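Local coordinates for protein glucosamine kinase (Streptacidiphilus jiangxiensis, PDB 6HWJ) that phosphorylates D-glucosamine to D-glucosamine 6-phosphate with ATP and magnesium, and acts more weakly on glucose, at residues V202-L216 with R356-W368. Residues are numbered along the deposited sequence; the frame is centred on the assembly and turned at random.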
loop_
_atom_site.group_PDB
_atom_site.type_symbol
_atom_site.label_atom_id
_atom_site.label_comp_id
_atom_site.label_asym_id
_atom_site.label_seq_id
_atom_site.Cartn_x
_atom_site.Cartn_y
_atom_site.Cartn_z
ATOM N N VAL A 202 -22.165 1.006 7.421
ATOM C CA VAL A 202 -22.669 -0.034 8.326
ATOM C C VAL A 202 -23.387 0.577 9.511
ATOM O O VAL A 202 -24.364 0.014 10.007
ATOM C CB VAL A 202 -21.480 -0.937 8.750
ATOM C CG1 VAL A 202 -21.902 -1.947 9.793
ATOM C CG2 VAL A 202 -20.924 -1.636 7.514
ATOM N N ARG A 203 -22.925 1.738 9.982
ATOM C CA ARG A 203 -23.646 2.464 11.015
ATOM C C ARG A 203 -25.039 2.856 10.527
ATOM O O ARG A 203 -26.036 2.733 11.258
ATOM C CB ARG A 203 -22.822 3.701 11.391
ATOM C CG ARG A 203 -23.252 4.452 12.609
ATOM C CD ARG A 203 -22.144 5.428 13.016
ATOM N NE ARG A 203 -21.188 4.824 13.946
ATOM C CZ ARG A 203 -19.928 5.235 14.109
ATOM N NH1 ARG A 203 -19.444 6.236 13.381
ATOM N NH2 ARG A 203 -19.148 4.635 14.997
ATOM N N ARG A 204 -25.133 3.319 9.283
ATOM C CA ARG A 204 -26.436 3.692 8.743
ATOM C C ARG A 204 -27.336 2.477 8.616
ATOM O O ARG A 204 -28.521 2.540 8.972
ATOM C CB ARG A 204 -26.245 4.415 7.401
ATOM C CG ARG A 204 -25.641 5.810 7.574
ATOM C CD ARG A 204 -25.281 6.479 6.243
ATOM N NE ARG A 204 -26.459 6.906 5.481
ATOM C CZ ARG A 204 -26.672 6.643 4.191
ATOM N NH1 ARG A 204 -25.787 5.957 3.478
ATOM N NH2 ARG A 204 -27.775 7.081 3.608
ATOM N N LEU A 205 -26.783 1.346 8.168
ATOM C CA LEU A 205 -27.523 0.087 8.208
ATOM C C LEU A 205 -28.060 -0.186 9.613
ATOM O O LEU A 205 -29.243 -0.485 9.794
ATOM C CB LEU A 205 -26.627 -1.065 7.748
ATOM C CG LEU A 205 -27.169 -2.494 7.921
ATOM C CD1 LEU A 205 -28.342 -2.737 6.985
ATOM C CD2 LEU A 205 -26.068 -3.514 7.679
ATOM N N ALA A 206 -27.193 -0.088 10.625
ATOM C CA ALA A 206 -27.623 -0.395 11.988
ATOM C C ALA A 206 -28.752 0.522 12.430
ATOM O O ALA A 206 -29.649 0.090 13.168
ATOM C CB ALA A 206 -26.437 -0.287 12.941
ATOM N N ARG A 207 -28.736 1.775 11.981
ATOM C CA ARG A 207 -29.803 2.714 12.287
ATOM C C ARG A 207 -31.038 2.519 11.419
ATOM O O ARG A 207 -32.044 3.193 11.653
ATOM C CB ARG A 207 -29.308 4.158 12.109
ATOM C CG ARG A 207 -28.710 4.794 13.344
ATOM C CD ARG A 207 -28.327 6.245 13.064
ATOM N NE ARG A 207 -27.359 6.346 11.972
ATOM C CZ ARG A 207 -26.873 7.488 11.497
ATOM N NH1 ARG A 207 -27.264 8.646 12.011
ATOM N NH2 ARG A 207 -25.995 7.472 10.505
ATOM N N GLY A 208 -30.991 1.639 10.422
ATOM C CA GLY A 208 -32.112 1.481 9.515
ATOM C C GLY A 208 -32.226 2.530 8.435
ATOM O O GLY A 208 -33.271 2.603 7.778
ATOM N N GLU A 209 -31.190 3.355 8.234
ATOM C CA GLU A 209 -31.190 4.334 7.157
ATOM C C GLU A 209 -30.778 3.727 5.823
ATOM O O GLU A 209 -30.995 4.347 4.776
ATOM C CB GLU A 209 -30.247 5.488 7.488
ATOM C CG GLU A 209 -30.582 6.199 8.786
ATOM C CD GLU A 209 -29.647 7.357 9.062
ATOM O OE1 GLU A 209 -28.824 7.688 8.178
ATOM O OE2 GLU A 209 -29.736 7.933 10.163
ATOM N N LEU A 210 -30.161 2.547 5.843
ATOM C CA LEU A 210 -29.904 1.773 4.641
ATOM C C LEU A 210 -30.472 0.372 4.837
ATOM O O LEU A 210 -30.533 -0.133 5.953
ATOM C CB LEU A 210 -28.413 1.666 4.334
ATOM C CG LEU A 210 -27.654 2.948 4.008
ATOM C CD1 LEU A 210 -26.178 2.620 3.866
ATOM C CD2 LEU A 210 -28.166 3.589 2.743
ATOM N N THR A 211 -30.900 -0.241 3.745
ATOM C CA THR A 211 -31.271 -1.641 3.766
ATOM C C THR A 211 -30.022 -2.506 3.713
ATOM O O THR A 211 -28.936 -2.044 3.352
ATOM C CB THR A 211 -32.148 -1.984 2.569
ATOM O OG1 THR A 211 -31.389 -1.773 1.375
ATOM C CG2 THR A 211 -33.380 -1.103 2.557
ATOM N N MET A 212 -30.193 -3.786 4.062
ATOM C CA MET A 212 -29.095 -4.731 3.927
ATOM C C MET A 212 -28.555 -4.741 2.505
ATOM O O MET A 212 -27.337 -4.717 2.290
ATOM C CB MET A 212 -29.563 -6.138 4.337
ATOM C CG MET A 212 -28.460 -7.181 4.351
ATOM S SD MET A 212 -27.135 -6.809 5.503
ATOM C CE MET A 212 -27.925 -7.130 7.072
ATOM N N ASP A 213 -29.450 -4.758 1.505
ATOM C CA ASP A 213 -29.002 -4.753 0.113
ATOM C C ASP A 213 -28.110 -3.552 -0.168
ATOM O O ASP A 213 -27.056 -3.677 -0.803
ATOM C CB ASP A 213 -30.205 -4.748 -0.827
ATOM C CG ASP A 213 -29.804 -4.674 -2.274
ATOM O OD1 ASP A 213 -29.307 -5.693 -2.793
ATOM O OD2 ASP A 213 -29.951 -3.589 -2.885
ATOM N N GLN A 214 -28.528 -2.369 0.284
ATOM C CA GLN A 214 -27.757 -1.168 0.027
ATOM C C GLN A 214 -26.422 -1.215 0.752
ATOM O O GLN A 214 -25.397 -0.789 0.209
ATOM C CB GLN A 214 -28.543 0.066 0.461
ATOM C CG GLN A 214 -29.718 0.357 -0.442
ATOM C CD GLN A 214 -30.676 1.350 0.174
ATOM O OE1 GLN A 214 -30.828 1.420 1.400
ATOM N NE2 GLN A 214 -31.339 2.124 -0.680
ATOM N N ALA A 215 -26.427 -1.722 1.984
ATOM C CA ALA A 215 -25.182 -1.778 2.750
ATOM C C ALA A 215 -24.248 -2.872 2.248
ATOM O O ALA A 215 -23.042 -2.802 2.513
ATOM C CB ALA A 215 -25.479 -1.983 4.225
ATOM N N LEU A 216 -24.765 -3.857 1.528
ATOM C CA LEU A 216 -23.927 -4.916 0.979
ATOM C C LEU A 216 -23.295 -4.541 -0.362
ATOM O O LEU A 216 -22.268 -5.115 -0.738
ATOM C CB LEU A 216 -24.736 -6.197 0.802
ATOM C CG LEU A 216 -25.083 -6.950 2.083
ATOM C CD1 LEU A 216 -26.058 -8.071 1.823
ATOM C CD2 LEU A 216 -23.796 -7.507 2.757
ATOM N N ARG A 356 -18.152 0.926 18.903
ATOM C CA ARG A 356 -18.093 2.372 19.083
ATOM C C ARG A 356 -19.452 3.059 19.101
ATOM O O ARG A 356 -19.529 4.214 19.531
ATOM C CB ARG A 356 -17.262 3.014 17.963
ATOM C CG ARG A 356 -15.816 2.596 17.979
ATOM C CD ARG A 356 -15.012 3.360 16.940
ATOM N NE ARG A 356 -13.616 2.896 16.896
ATOM C CZ ARG A 356 -12.746 3.237 15.953
ATOM N NH1 ARG A 356 -13.103 4.057 14.983
ATOM N NH2 ARG A 356 -11.517 2.755 15.989
ATOM N N THR A 357 -20.515 2.386 18.678
ATOM C CA THR A 357 -21.775 3.078 18.420
ATOM C C THR A 357 -22.750 2.862 19.565
ATOM O O THR A 357 -23.205 1.725 19.770
ATOM C CB THR A 357 -22.382 2.573 17.111
ATOM O OG1 THR A 357 -21.413 2.660 16.062
ATOM C CG2 THR A 357 -23.613 3.408 16.723
ATOM N N PRO A 358 -23.120 3.894 20.314
ATOM C CA PRO A 358 -24.101 3.697 21.393
ATOM C C PRO A 358 -25.414 3.150 20.863
ATOM O O PRO A 358 -25.837 3.497 19.761
ATOM C CB PRO A 358 -24.275 5.105 21.980
ATOM C CG PRO A 358 -23.027 5.830 21.623
ATOM C CD PRO A 358 -22.599 5.274 20.284
ATOM N N ASP A 359 -26.050 2.275 21.655
ATOM C CA ASP A 359 -27.402 1.770 21.383
ATOM C C ASP A 359 -27.490 1.035 20.050
ATOM O O ASP A 359 -28.566 0.897 19.480
ATOM C CB ASP A 359 -28.432 2.909 21.405
ATOM C CG ASP A 359 -28.613 3.503 22.797
ATOM O OD1 ASP A 359 -28.809 2.736 23.751
ATOM O OD2 ASP A 359 -28.541 4.740 22.928
ATOM N N VAL A 360 -26.368 0.566 19.524
ATOM C CA VAL A 360 -26.386 -0.179 18.277
ATOM C C VAL A 360 -26.977 -1.564 18.515
ATOM O O VAL A 360 -26.765 -2.179 19.566
ATOM C CB VAL A 360 -24.961 -0.273 17.707
ATOM C CG1 VAL A 360 -24.122 -1.211 18.569
ATOM C CG2 VAL A 360 -24.988 -0.718 16.249
ATOM N N ASP A 361 -27.727 -2.061 17.533
ATOM C CA ASP A 361 -28.188 -3.443 17.540
ATOM C C ASP A 361 -27.180 -4.290 16.777
ATOM O O ASP A 361 -27.063 -4.136 15.558
ATOM C CB ASP A 361 -29.570 -3.549 16.899
ATOM C CG ASP A 361 -30.148 -4.953 16.987
ATOM O OD1 ASP A 361 -29.447 -5.862 17.480
ATOM O OD2 ASP A 361 -31.314 -5.143 16.570
ATOM N N PRO A 362 -26.430 -5.174 17.432
ATOM C CA PRO A 362 -25.394 -5.915 16.706
ATOM C C PRO A 362 -25.940 -6.956 15.740
ATOM O O PRO A 362 -25.199 -7.385 14.849
ATOM C CB PRO A 362 -24.571 -6.576 17.825
ATOM C CG PRO A 362 -25.486 -6.612 19.004
ATOM C CD PRO A 362 -26.374 -5.416 18.884
ATOM N N ALA A 363 -27.189 -7.377 15.890
ATOM C CA ALA A 363 -27.731 -8.415 15.014
ATOM C C ALA A 363 -27.613 -8.038 13.544
ATOM O O ALA A 363 -27.024 -8.810 12.769
ATOM C CB ALA A 363 -29.187 -8.710 15.409
ATOM N N PRO A 364 -28.127 -6.897 13.094
ATOM C CA PRO A 364 -27.950 -6.538 11.675
ATOM C C PRO A 364 -26.501 -6.356 11.263
ATOM O O PRO A 364 -26.150 -6.670 10.118
ATOM C CB PRO A 364 -28.747 -5.232 11.537
ATOM C CG PRO A 364 -28.919 -4.722 12.943
ATOM C CD PRO A 364 -28.991 -5.940 13.810
ATOM N N VAL A 365 -25.644 -5.849 12.145
ATOM C CA VAL A 365 -24.238 -5.670 11.786
ATOM C C VAL A 365 -23.568 -7.027 11.600
ATOM O O VAL A 365 -22.810 -7.239 10.645
ATOM C CB VAL A 365 -23.510 -4.829 12.851
ATOM C CG1 VAL A 365 -22.028 -4.684 12.497
ATOM C CG2 VAL A 365 -24.159 -3.473 13.009
ATOM N N ARG A 366 -23.843 -7.976 12.496
ATOM C CA ARG A 366 -23.206 -9.286 12.386
ATOM C C ARG A 366 -23.727 -10.051 11.175
ATOM O O ARG A 366 -22.959 -10.741 10.496
ATOM C CB ARG A 366 -23.428 -10.085 13.673
ATOM C CG ARG A 366 -22.739 -9.465 14.890
ATOM C CD ARG A 366 -22.972 -10.276 16.153
ATOM N NE ARG A 366 -22.263 -11.553 16.136
ATOM C CZ ARG A 366 -22.411 -12.505 17.053
ATOM N NH1 ARG A 366 -23.250 -12.333 18.068
ATOM N NH2 ARG A 366 -21.722 -13.632 16.954
ATOM N N ALA A 367 -25.016 -9.910 10.867
ATOM C CA ALA A 367 -25.537 -10.451 9.619
ATOM C C ALA A 367 -24.818 -9.836 8.430
ATOM O O ALA A 367 -24.498 -10.529 7.453
ATOM C CB ALA A 367 -27.038 -10.189 9.516
ATOM N N TRP A 368 -24.516 -8.539 8.512
ATOM C CA TRP A 368 -23.823 -7.869 7.419
ATOM C C TRP A 368 -22.385 -8.370 7.293
ATOM O O TRP A 368 -21.866 -8.527 6.176
ATOM C CB TRP A 368 -23.852 -6.340 7.638
ATOM C CG TRP A 368 -23.001 -5.590 6.655
ATOM C CD1 TRP A 368 -23.398 -5.049 5.466
ATOM C CD2 TRP A 368 -21.603 -5.328 6.773
ATOM N NE1 TRP A 368 -22.317 -4.451 4.835
ATOM C CE2 TRP A 368 -21.207 -4.617 5.615
ATOM C CE3 TRP A 368 -20.641 -5.609 7.758
ATOM C CZ2 TRP A 368 -19.891 -4.186 5.411
ATOM C CZ3 TRP A 368 -19.336 -5.177 7.556
ATOM C CH2 TRP A 368 -18.973 -4.467 6.399
HETATM O O HOH W 1 -15.929 5.618 14.071
#
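W368 plugs into a socket formed by V202, L205, A215 and L216, as a knob into a hole. One methyl of V202, CG2, stands over the six-membered ring, 3.5 Å from its centroid and only 12° off the normal, a CH-pi contact. L205 CD2 packs against W368 CB at 3.6 Å, while L216 CD2 meets the five-membered ring at CD1. The sulfur of M212 comes to the ring edge, a Met-aromatic contact; its chain, bent at chi2 and chi3, brings CE near P364 O and A367 CB.

The indole is also fixed by a polar bond: W368 NE1 donates to A215 O at 2.9 Å. The oxygen lies near the ring plane, but the N-H arrives from above the carbonyl plane and not along a lone pair. This bond satisfies the indole nitrogen of a buried side chain and fixes the ring's rotation in its socket.

The rest of the packing between the two segments is aliphatic. V202 CG1 touches V365 CG1 at 3.8 Å, and A206 CB lies against V360 CG2 (3.6 Å) and V365 CG2.

R203 grips T357 side-on, NE and NH2 both donating to OG1, at 3.0 and 3.2 Å, with the oxygen in the guanidinium plane. T357 OG1 also bonds V353 O in helix 335-356, whose V349 and V353 back V202.

D361 is the N-cap of helix 362-386, its OD1 accepting from A363 N. Helices 202-207 and 362-368 run at 133° with axes 8.8 Å apart. A Schellman turn at G208 and a T211-Q214 capping box end one helix and start the next, so the arrangement is two consecutive helices, 194-207 and 212-234, joined by a short linker and packed on the start of helix 362-386, within the kinase's helical region.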